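Local coordinates for protein desmoplakin (PDB 3R6N) that is a plakin-family cell-adhesion protein of desmosomes, where it is thought to link the junction to intermediate filaments, at residues Leu244-Arg248 / Trp360-Tyr364; Thr211-Leu215 / Tyr254-Val258; Met232-Leu238 / Leu370-Tyr375. Residues are numbered along the deposited sequence.

Contact 1: residues Leu244-Arg248 / Trp360-Tyr364; sequences LEKER and WNQLY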
loop_
_atom_site.group_PDB
_atom_site.type_symbol
_atom_site.label_atom_id
_atom_site.label_comp_id
_atom_site.label_asym_id
_atom_site.label_seq_id
_atom_site.Cartn_x
_atom_site.Cartn_y
_atom_site.Cartn_z
ATOM N N LEU A 244 2.875 -9.960 42.432
ATOM C CA LEU A 244 2.930 -11.001 41.420
ATOM C C LEU A 244 1.596 -11.123 40.690
ATOM O O LEU A 244 1.532 -11.651 39.583
ATOM C CB LEU A 244 3.298 -12.337 42.066
ATOM C CG LEU A 244 3.767 -13.457 41.141
ATOM C CD1 LEU A 244 5.153 -13.147 40.599
ATOM C CD2 LEU A 244 3.768 -14.782 41.884
ATOM N N GLU A 245 0.529 -10.640 41.316
ATOM C CA GLU A 245 -0.794 -10.706 40.709
ATOM C C GLU A 245 -1.090 -9.454 39.891
ATOM O O GLU A 245 -1.923 -9.475 38.985
ATOM C CB GLU A 245 -1.868 -10.949 41.770
ATOM C CG GLU A 245 -1.642 -12.229 42.561
ATOM C CD GLU A 245 -2.851 -12.656 43.365
ATOM O OE1 GLU A 245 -3.980 -12.561 42.837
ATOM O OE2 GLU A 245 -2.673 -13.092 44.523
ATOM N N LYS A 246 -0.399 -8.363 40.210
ATOM C CA LYS A 246 -0.464 -7.163 39.386
ATOM C C LYS A 246 0.237 -7.444 38.067
ATOM O O LYS A 246 -0.169 -6.949 37.018
ATOM C CB LYS A 246 0.206 -5.975 40.081
ATOM C CG LYS A 246 -0.756 -4.933 40.632
ATOM C CD LYS A 246 -1.351 -5.367 41.962
ATOM C CE LYS A 246 -2.192 -4.257 42.579
ATOM N NZ LYS A 246 -2.624 -4.590 43.969
ATOM N N GLU A 247 1.292 -8.249 38.136
ATOM C CA GLU A 247 2.082 -8.596 36.960
ATOM C C GLU A 247 1.261 -9.376 35.946
ATOM O O GLU A 247 1.327 -9.106 34.748
ATOM C CB GLU A 247 3.306 -9.416 37.364
ATOM C CG GLU A 247 4.321 -8.659 38.207
ATOM C CD GLU A 247 5.313 -7.873 37.371
ATOM O OE1 GLU A 247 5.144 -7.820 36.134
ATOM O OE2 GLU A 247 6.267 -7.313 37.955
ATOM N N ARG A 248 0.493 -10.347 36.426
ATOM C CA ARG A 248 -0.317 -11.170 35.537
ATOM C C ARG A 248 -1.287 -10.310 34.738
ATOM O O ARG A 248 -1.501 -10.541 33.548
ATOM C CB ARG A 248 -1.079 -12.246 36.315
ATOM C CG ARG A 248 -1.868 -13.189 35.418
ATOM C CD ARG A 248 -2.708 -14.167 36.218
ATOM N NE ARG A 248 -3.611 -14.936 35.363
ATOM C CZ ARG A 248 -3.263 -16.041 34.711
ATOM N NH1 ARG A 248 -2.028 -16.513 34.814
ATOM N NH2 ARG A 248 -4.149 -16.676 33.956
ATOM N N TRP A 360 5.561 -17.441 34.981
ATOM C CA TRP A 360 4.680 -16.862 35.983
ATOM C C TRP A 360 3.999 -17.969 36.771
ATOM O O TRP A 360 3.959 -17.933 37.999
ATOM C CB TRP A 360 3.629 -15.972 35.319
ATOM C CG TRP A 360 2.864 -15.108 36.282
ATOM C CD1 TRP A 360 3.117 -13.803 36.587
ATOM C CD2 TRP A 360 1.719 -15.487 37.062
ATOM N NE1 TRP A 360 2.204 -13.345 37.506
ATOM C CE2 TRP A 360 1.335 -14.358 37.814
ATOM C CE3 TRP A 360 0.981 -16.668 37.194
ATOM C CZ2 TRP A 360 0.250 -14.376 38.686
ATOM C CZ3 TRP A 360 -0.096 -16.682 38.062
ATOM C CH2 TRP A 360 -0.451 -15.545 38.795
ATOM N N ASN A 361 3.468 -18.957 36.057
ATOM C CA ASN A 361 2.791 -20.080 36.695
ATOM C C ASN A 361 3.688 -20.819 37.682
ATOM O O ASN A 361 3.232 -21.264 38.732
ATOM C CB ASN A 361 2.242 -21.056 35.651
ATOM C CG ASN A 361 0.935 -20.589 35.044
ATOM O OD1 ASN A 361 0.221 -19.772 35.628
ATOM N ND2 ASN A 361 0.610 -21.112 33.867
ATOM N N GLN A 362 4.966 -20.943 37.342
ATOM C CA GLN A 362 5.914 -21.647 38.195
ATOM C C GLN A 362 6.221 -20.840 39.456
ATOM O O GLN A 362 6.173 -21.372 40.562
ATOM C CB GLN A 362 7.204 -21.962 37.432
ATOM C CG GLN A 362 8.111 -22.974 38.123
ATOM C CD GLN A 362 7.659 -24.412 37.925
ATOM O OE1 GLN A 362 6.865 -24.944 38.705
ATOM N NE2 GLN A 362 8.171 -25.052 36.878
ATOM N N LEU A 363 6.526 -19.558 39.287
ATOM C CA LEU A 363 6.814 -18.684 40.423
ATOM C C LEU A 363 5.618 -18.551 41.355
ATOM O O LEU A 363 5.777 -18.396 42.562
ATOM C CB LEU A 363 7.235 -17.292 39.952
ATOM C CG LEU A 363 8.490 -17.171 39.087
ATOM C CD1 LEU A 363 8.744 -15.711 38.736
ATOM C CD2 LEU A 363 9.695 -17.774 39.788
ATOM N N TYR A 364 4.419 -18.596 40.788
ATOM C CA TYR A 364 3.201 -18.429 41.568
ATOM C C TYR A 364 3.010 -19.605 42.516
ATOM O O TYR A 364 3.037 -19.445 43.735
ATOM C CB TYR A 364 1.997 -18.310 40.638
ATOM C CG TYR A 364 0.709 -17.906 41.321
ATOM C CD1 TYR A 364 0.552 -16.631 41.854
ATOM C CD2 TYR A 364 -0.361 -18.790 41.409
ATOM C CE1 TYR A 364 -0.627 -16.252 42.468
ATOM C CE2 TYR A 364 -1.546 -18.419 42.021
ATOM C CZ TYR A 364 -1.673 -17.149 42.549
ATOM O OH TYR A 364 -2.850 -16.774 43.159
#

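Contact 2: residues Thr211-Leu215 / Tyr254-Val258; sequences TEAYL and YKRQV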
loop_
_atom_site.group_PDB
_atom_site.type_symbol
_atom_site.label_atom_id
_atom_site.label_comp_id
_atom_site.label_asym_id
_atom_site.label_seq_id
_atom_site.Cartn_x
_atom_site.Cartn_y
_atom_site.Cartn_z
ATOM N N THR A 211 8.482 -5.480 20.456
ATOM C CA THR A 211 7.726 -6.334 21.364
ATOM C C THR A 211 8.536 -7.590 21.671
ATOM O O THR A 211 8.557 -8.069 22.804
ATOM C CB THR A 211 6.350 -6.722 20.772
ATOM O OG1 THR A 211 5.507 -5.563 20.710
ATOM C CG2 THR A 211 5.673 -7.779 21.628
ATOM N N GLU A 212 9.208 -8.114 20.652
ATOM C CA GLU A 212 10.064 -9.280 20.815
ATOM C C GLU A 212 11.188 -8.978 21.799
ATOM O O GLU A 212 11.569 -9.827 22.604
ATOM C CB GLU A 212 10.656 -9.693 19.465
ATOM C CG GLU A 212 11.508 -10.951 19.509
ATOM C CD GLU A 212 12.500 -11.020 18.361
ATOM O OE1 GLU A 212 13.079 -9.967 18.012
ATOM O OE2 GLU A 212 12.701 -12.124 17.808
ATOM N N ALA A 213 11.721 -7.763 21.725
ATOM C CA ALA A 213 12.796 -7.345 22.618
ATOM C C ALA A 213 12.281 -7.210 24.045
ATOM O O ALA A 213 13.036 -7.345 25.007
ATOM C CB ALA A 213 13.398 -6.032 22.141
ATOM N N TYR A 214 10.985 -6.945 24.171
ATOM C CA TYR A 214 10.356 -6.756 25.471
ATOM C C TYR A 214 10.100 -8.093 26.165
ATOM O O TYR A 214 10.551 -8.318 27.285
ATOM C CB TYR A 214 9.041 -5.988 25.306
ATOM C CG TYR A 214 8.463 -5.441 26.592
ATOM C CD1 TYR A 214 8.558 -6.154 27.781
ATOM C CD2 TYR A 214 7.821 -4.211 26.615
ATOM C CE1 TYR A 214 8.031 -5.657 28.956
ATOM C CE2 TYR A 214 7.290 -3.703 27.784
ATOM C CZ TYR A 214 7.399 -4.430 28.955
ATOM O OH TYR A 214 6.873 -3.929 30.127
ATOM N N LEU A 215 9.373 -8.974 25.490
ATOM C CA LEU A 215 8.967 -10.245 26.074
ATOM C C LEU A 215 10.150 -11.183 26.291
ATOM O O LEU A 215 10.049 -12.160 27.028
ATOM C CB LEU A 215 7.914 -10.920 25.194
ATOM C CG LEU A 215 6.761 -10.019 24.750
ATOM C CD1 LEU A 215 5.741 -10.815 23.957
ATOM C CD2 LEU A 215 6.109 -9.351 25.947
ATOM N N TYR A 254 -0.627 -7.799 27.330
ATOM C CA TYR A 254 0.284 -8.197 26.264
ATOM C C TYR A 254 -0.416 -9.150 25.308
ATOM O O TYR A 254 -0.320 -9.004 24.094
ATOM C CB TYR A 254 1.526 -8.879 26.833
ATOM C CG TYR A 254 2.428 -7.967 27.628
ATOM C CD1 TYR A 254 2.575 -6.629 27.285
ATOM C CD2 TYR A 254 3.138 -8.448 28.720
ATOM C CE1 TYR A 254 3.404 -5.794 28.013
ATOM C CE2 TYR A 254 3.968 -7.626 29.453
ATOM C CZ TYR A 254 4.098 -6.302 29.097
ATOM O OH TYR A 254 4.924 -5.487 29.832
ATOM N N LYS A 255 -1.118 -10.129 25.869
ATOM C CA LYS A 255 -1.850 -11.107 25.074
ATOM C C LYS A 255 -2.705 -10.421 24.007
ATOM O O LYS A 255 -2.859 -10.931 22.898
ATOM C CB LYS A 255 -2.724 -11.967 25.985
ATOM C CG LYS A 255 -3.423 -13.123 25.295
ATOM C CD LYS A 255 -4.364 -13.823 26.264
ATOM C CE LYS A 255 -5.107 -14.965 25.599
ATOM N NZ LYS A 255 -6.194 -15.485 26.472
ATOM N N ARG A 256 -3.252 -9.260 24.351
ATOM C CA ARG A 256 -4.061 -8.483 23.420
ATOM C C ARG A 256 -3.187 -7.726 22.426
ATOM O O ARG A 256 -3.521 -7.621 21.251
ATOM C CB ARG A 256 -4.963 -7.514 24.179
ATOM C CG ARG A 256 -5.843 -8.194 25.208
ATOM C CD ARG A 256 -6.480 -9.446 24.626
ATOM N NE ARG A 256 -7.407 -10.082 25.556
ATOM C CZ ARG A 256 -8.170 -11.129 25.252
ATOM N NH1 ARG A 256 -8.116 -11.659 24.037
ATOM N NH2 ARG A 256 -8.988 -11.643 26.162
ATOM N N GLN A 257 -2.071 -7.193 22.910
ATOM C CA GLN A 257 -1.096 -6.540 22.045
ATOM C C GLN A 257 -0.479 -7.568 21.104
ATOM O O GLN A 257 -0.264 -7.302 19.921
ATOM C CB GLN A 257 0.001 -5.880 22.884
ATOM C CG GLN A 257 1.144 -5.292 22.069
ATOM C CD GLN A 257 2.353 -4.931 22.918
ATOM O OE1 GLN A 257 2.353 -5.123 24.137
ATOM N NE2 GLN A 257 3.392 -4.406 22.276
ATOM N N VAL A 258 -0.203 -8.749 21.648
ATOM C CA VAL A 258 0.427 -9.833 20.904
ATOM C C VAL A 258 -0.514 -10.404 19.861
ATOM O O VAL A 258 -0.110 -10.673 18.731
ATOM C CB VAL A 258 0.861 -10.974 21.841
ATOM C CG1 VAL A 258 1.212 -12.221 21.040
ATOM C CG2 VAL A 258 2.028 -10.529 22.706
#

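Contact 3: residues Met232-Leu238 / Leu370-Tyr375; sequences MPLQHLL and LVSWHY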
loop_
_atom_site.group_PDB
_atom_site.type_symbol
_atom_site.label_atom_id
_atom_site.label_comp_id
_atom_site.label_asym_id
_atom_site.label_seq_id
_atom_site.Cartn_x
_atom_site.Cartn_y
_atom_site.Cartn_z
ATOM N N MET A 232 12.278 -17.422 53.208
ATOM C CA MET A 232 11.605 -16.128 53.204
ATOM C C MET A 232 10.514 -16.073 54.264
ATOM O O MET A 232 9.754 -17.026 54.424
ATOM C CB MET A 232 11.001 -15.836 51.831
ATOM C CG MET A 232 12.021 -15.543 50.748
ATOM S SD MET A 232 11.247 -15.161 49.164
ATOM C CE MET A 232 10.505 -16.737 48.749
ATOM N N PRO A 233 10.435 -14.950 54.991
ATOM C CA PRO A 233 9.411 -14.741 56.021
ATOM C C PRO A 233 8.002 -14.709 55.429
ATOM O O PRO A 233 7.836 -14.416 54.246
ATOM C CB PRO A 233 9.781 -13.373 56.605
ATOM C CG PRO A 233 10.563 -12.701 55.528
ATOM C CD PRO A 233 11.340 -13.794 54.875
ATOM N N LEU A 234 7.004 -15.005 56.256
ATOM C CA LEU A 234 5.616 -15.104 55.811
ATOM C C LEU A 234 5.071 -13.794 55.248
ATOM O O LEU A 234 4.405 -13.785 54.210
ATOM C CB LEU A 234 4.727 -15.573 56.966
ATOM C CG LEU A 234 3.235 -15.715 56.655
ATOM C CD1 LEU A 234 2.966 -17.052 55.994
ATOM C CD2 LEU A 234 2.405 -15.571 57.919
ATOM N N GLN A 235 5.341 -12.694 55.940
ATOM C CA GLN A 235 4.847 -11.389 55.518
ATOM C C GLN A 235 5.350 -11.040 54.122
ATOM O O GLN A 235 4.562 -10.763 53.217
ATOM C CB GLN A 235 5.268 -10.308 56.513
ATOM C CG GLN A 235 4.807 -8.910 56.143
ATOM C CD GLN A 235 5.303 -7.861 57.117
ATOM O OE1 GLN A 235 5.607 -8.164 58.271
ATOM N NE2 GLN A 235 5.396 -6.620 56.655
ATOM N N HIS A 236 6.668 -11.056 53.957
ATOM C CA HIS A 236 7.299 -10.756 52.679
ATOM C C HIS A 236 6.661 -11.515 51.516
ATOM O O HIS A 236 6.502 -10.973 50.422
ATOM C CB HIS A 236 8.792 -11.072 52.748
ATOM C CG HIS A 236 9.458 -11.137 51.412
ATOM N ND1 HIS A 236 9.855 -10.011 50.723
ATOM C CD2 HIS A 236 9.792 -12.193 50.634
ATOM C CE1 HIS A 236 10.409 -10.371 49.579
ATOM N NE2 HIS A 236 10.383 -11.689 49.500
ATOM N N LEU A 237 6.305 -12.772 51.757
ATOM C CA LEU A 237 5.698 -13.614 50.730
ATOM C C LEU A 237 4.355 -13.071 50.260
ATOM O O LEU A 237 4.131 -12.885 49.063
ATOM C CB LEU A 237 5.515 -15.042 51.244
ATOM C CG LEU A 237 6.747 -15.943 51.246
ATOM C CD1 LEU A 237 6.425 -17.269 51.913
ATOM C CD2 LEU A 237 7.242 -16.157 49.825
ATOM N N LEU A 238 3.460 -12.825 51.211
ATOM C CA LEU A 238 2.115 -12.360 50.896
ATOM C C LEU A 238 2.135 -11.056 50.100
ATOM O O LEU A 238 1.236 -10.792 49.302
ATOM C CB LEU A 238 1.293 -12.196 52.177
ATOM C CG LEU A 238 1.178 -13.444 53.054
ATOM C CD1 LEU A 238 0.291 -13.171 54.255
ATOM C CD2 LEU A 238 0.644 -14.620 52.251
ATOM N N LEU A 370 4.903 -22.168 49.394
ATOM C CA LEU A 370 5.763 -21.730 50.482
ATOM C C LEU A 370 4.926 -21.064 51.565
ATOM O O LEU A 370 5.334 -20.991 52.723
ATOM C CB LEU A 370 6.839 -20.772 49.977
ATOM C CG LEU A 370 7.872 -20.386 51.036
ATOM C CD1 LEU A 370 8.575 -21.625 51.568
ATOM C CD2 LEU A 370 8.874 -19.389 50.483
ATOM N N VAL A 371 3.746 -20.586 51.181
ATOM C CA VAL A 371 2.827 -19.969 52.130
ATOM C C VAL A 371 2.054 -21.031 52.903
ATOM O O VAL A 371 1.838 -20.899 54.107
ATOM C CB VAL A 371 1.831 -19.020 51.433
ATOM C CG1 VAL A 371 0.865 -18.430 52.446
ATOM C CG2 VAL A 371 2.573 -17.913 50.705
ATOM N N SER A 372 1.638 -22.085 52.209
ATOM C CA SER A 372 0.933 -23.181 52.861
ATOM C C SER A 372 1.861 -23.916 53.815
ATOM O O SER A 372 1.417 -24.512 54.793
ATOM C CB SER A 372 0.357 -24.157 51.832
ATOM O OG SER A 372 -0.832 -23.651 51.248
ATOM N N TRP A 373 3.155 -23.872 53.519
ATOM C CA TRP A 373 4.152 -24.496 54.374
ATOM C C TRP A 373 4.201 -23.762 55.704
ATOM O O TRP A 373 4.135 -24.377 56.768
ATOM C CB TRP A 373 5.523 -24.473 53.699
ATOM C CG TRP A 373 6.573 -25.246 54.436
ATOM C CD1 TRP A 373 6.742 -26.598 54.439
ATOM C CD2 TRP A 373 7.607 -24.711 55.271
ATOM N NE1 TRP A 373 7.814 -26.940 55.229
ATOM C CE2 TRP A 373 8.363 -25.800 55.750
ATOM C CE3 TRP A 373 7.966 -23.417 55.661
ATOM C CZ2 TRP A 373 9.454 -25.635 56.597
ATOM C CZ3 TRP A 373 9.050 -23.255 56.504
ATOM C CH2 TRP A 373 9.782 -24.358 56.963
ATOM N N HIS A 374 4.302 -22.439 55.637
ATOM C CA HIS A 374 4.345 -21.617 56.841
ATOM C C HIS A 374 3.066 -21.713 57.666
ATOM O O HIS A 374 3.116 -21.929 58.875
ATOM C CB HIS A 374 4.647 -20.162 56.491
ATOM C CG HIS A 374 6.108 -19.866 56.369
ATOM N ND1 HIS A 374 6.661 -19.293 55.244
ATOM C CD2 HIS A 374 7.132 -20.064 57.233
ATOM C CE1 HIS A 374 7.963 -19.149 55.419
ATOM N NE2 HIS A 374 8.275 -19.610 56.618
ATOM N N TYR A 375 1.920 -21.557 57.010
ATOM C CA TYR A 375 0.635 -21.689 57.688
ATOM C C TYR A 375 0.543 -23.030 58.409
ATOM O O TYR A 375 -0.047 -23.126 59.484
ATOM C CB TYR A 375 -0.520 -21.539 56.695
ATOM C CG TYR A 375 -0.807 -20.111 56.285
ATOM C CD1 TYR A 375 -0.579 -19.056 57.161
ATOM C CD2 TYR A 375 -1.315 -19.817 55.024
ATOM C CE1 TYR A 375 -0.844 -17.745 56.792
ATOM C CE2 TYR A 375 -1.583 -18.512 54.642
ATOM C CZ TYR A 375 -1.347 -17.479 55.529
ATOM O OH TYR A 375 -1.613 -16.182 55.149
#

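Contact 1: residues Leu244-Arg248 / Trp360-Tyr364
Trp360 lays one face of its indole against the aliphatic part of Arg248, whose CD sits 4.0 Å from the centroid of the six-membered ring in a CH-pi contact, 23° off the ring normal. The guanidinium lies farther out: Arg248 CZ is 5.1 Å from that centroid, so any cation-pi attraction is weak at most. The edge of the same indole is used differently. Trp360 NE1 donates a hydrogen bond to the backbone carbonyl Leu244 O at 2.8 Å, although the angle of 134° is far from straight. The tryptophan thus spans one turn of the opposing helix, reaching residues four apart.

A second aromatic residue takes the next turn along. Leu244, with chi1 at t and chi2 at p, brings CD2 to 3.7 Å from Tyr364 CD1 at the edge of the phenol ring, while its CG lies 4.2 Å from Trp360 CE2. The register follows, with Leu244 beside Tyr364 and Arg248 beside Trp360. The two segments run antiparallel at 162°, their axes 11.2 Å apart. Glu247 starts toward the interface but turns its carboxylate away, to a salt bridge with Lys225 and a hydrogen bond with Tyr226. Leu363 packs on Ile222 of helix 167-225, which places the pair within the three-helix bundle of a spectrin repeat.

Here, then, a single large residue combines three kinds of interaction: packing against Leu244, a CH-pi contact with an arginine methylene, and a directional bond to a main-chain oxygen. That bond satisfies the indole nitrogen of a buried tryptophan in an interface of mixed apolar and charged side chains.

Contact 2: residues Thr211-Leu215 / Tyr254-Val258
Tyr254 loses more surface here than any other residue of the pair, and it meets two different partners. Its edge points toward the face of Tyr214 in an edge-to-face aromatic pair, with centroids 5.2 Å apart and planes at 64°. Leu215 lies over one face of Tyr254, CD2 approaching Tyr254 CD2 to 4.2 Å; with its other methyl it reaches Val258, Leu215 CD1 being 3.9 Å from Val258 CG2. Thr211, one turn earlier, completes the set. Its hydroxyl is hydrogen-bonded within its own helix to the carbonyl of Glu207. Thr211 OG1 also lies 2.9 Å from Gln257 NE2, at an angle too poor to count as a hydrogen bond. Thr211 also touches Ile349 of helix 340-384, the third member of the bundle.

The segments are antiparallel at 151°, with axes 12.3 Å apart and the tyrosine rings and Leu215 filling much of the space between. Cohesion between these two helices therefore rests chiefly on aromatic and aliphatic packing.

Contact 3: residues Met232-Leu238 / Leu370-Tyr375
The rotamers of the leucines of 232-238 shape how they meet the helix opposite. Leu234, with chi1 at t and chi2 at p, leaves its backbone sideways yet swings CD1 to 3.6 Å from His374 CB and 4.0 Å from Tyr375 CE1. Leu237 and Leu238 both adopt m,t. The first points toward the partner and sets CD1 3.5 Å from Leu370 CD2; the second brings CD2 to 3.8 Å from Val371 CG1. Val371, at t, sits among all three leucines, with CG2 4.1 Å from Leu237 CD1.

At the start of the helix, Pro233 takes the N-cap position. Just before it, Met232 bends at chi3 (m), so that CE lies 3.6 Å from Leu370 CD2, while its carbonyl Met232 O comes within 3.0 Å of His374 CE1 at the ring edge. Tyr375, at m, reaches along the flank, OH 3.7 Å from Leu238 CD1.

Helix 340-384 is shared on its far side: Ser372 touches Glu412, Phe413 and Asn416 of helix 399-417. Packing on helix 234-265 and on helix 399-417 alike, it is consistent with one long helix shared by consecutive spectrin repeats.

In the fold
From the N terminus, helix 167-225 supplies 211-215, and the chain then reverses into helix 234-265, which carries the first segment of contact 3, then that of contact 1, then 254-258. The last of these closes contact 2 as a hairpin between neighbouring helices. The SH3 domain follows before the chain returns along helix 340-384, where 360-364 closes contact 1 and 370-375 closes contact 3. Contact 1 is nested within contact 3, whereas contact 2 crosses both. Their centres lie about 17 Å (1 and 2), 16 Å (1 and 3) and 32 Å (2 and 3) apart. Contact 2 ties helix 167-225 to helix 234-265, and contacts 1 and 3 tie helix 340-384 to it across the SH3 domain.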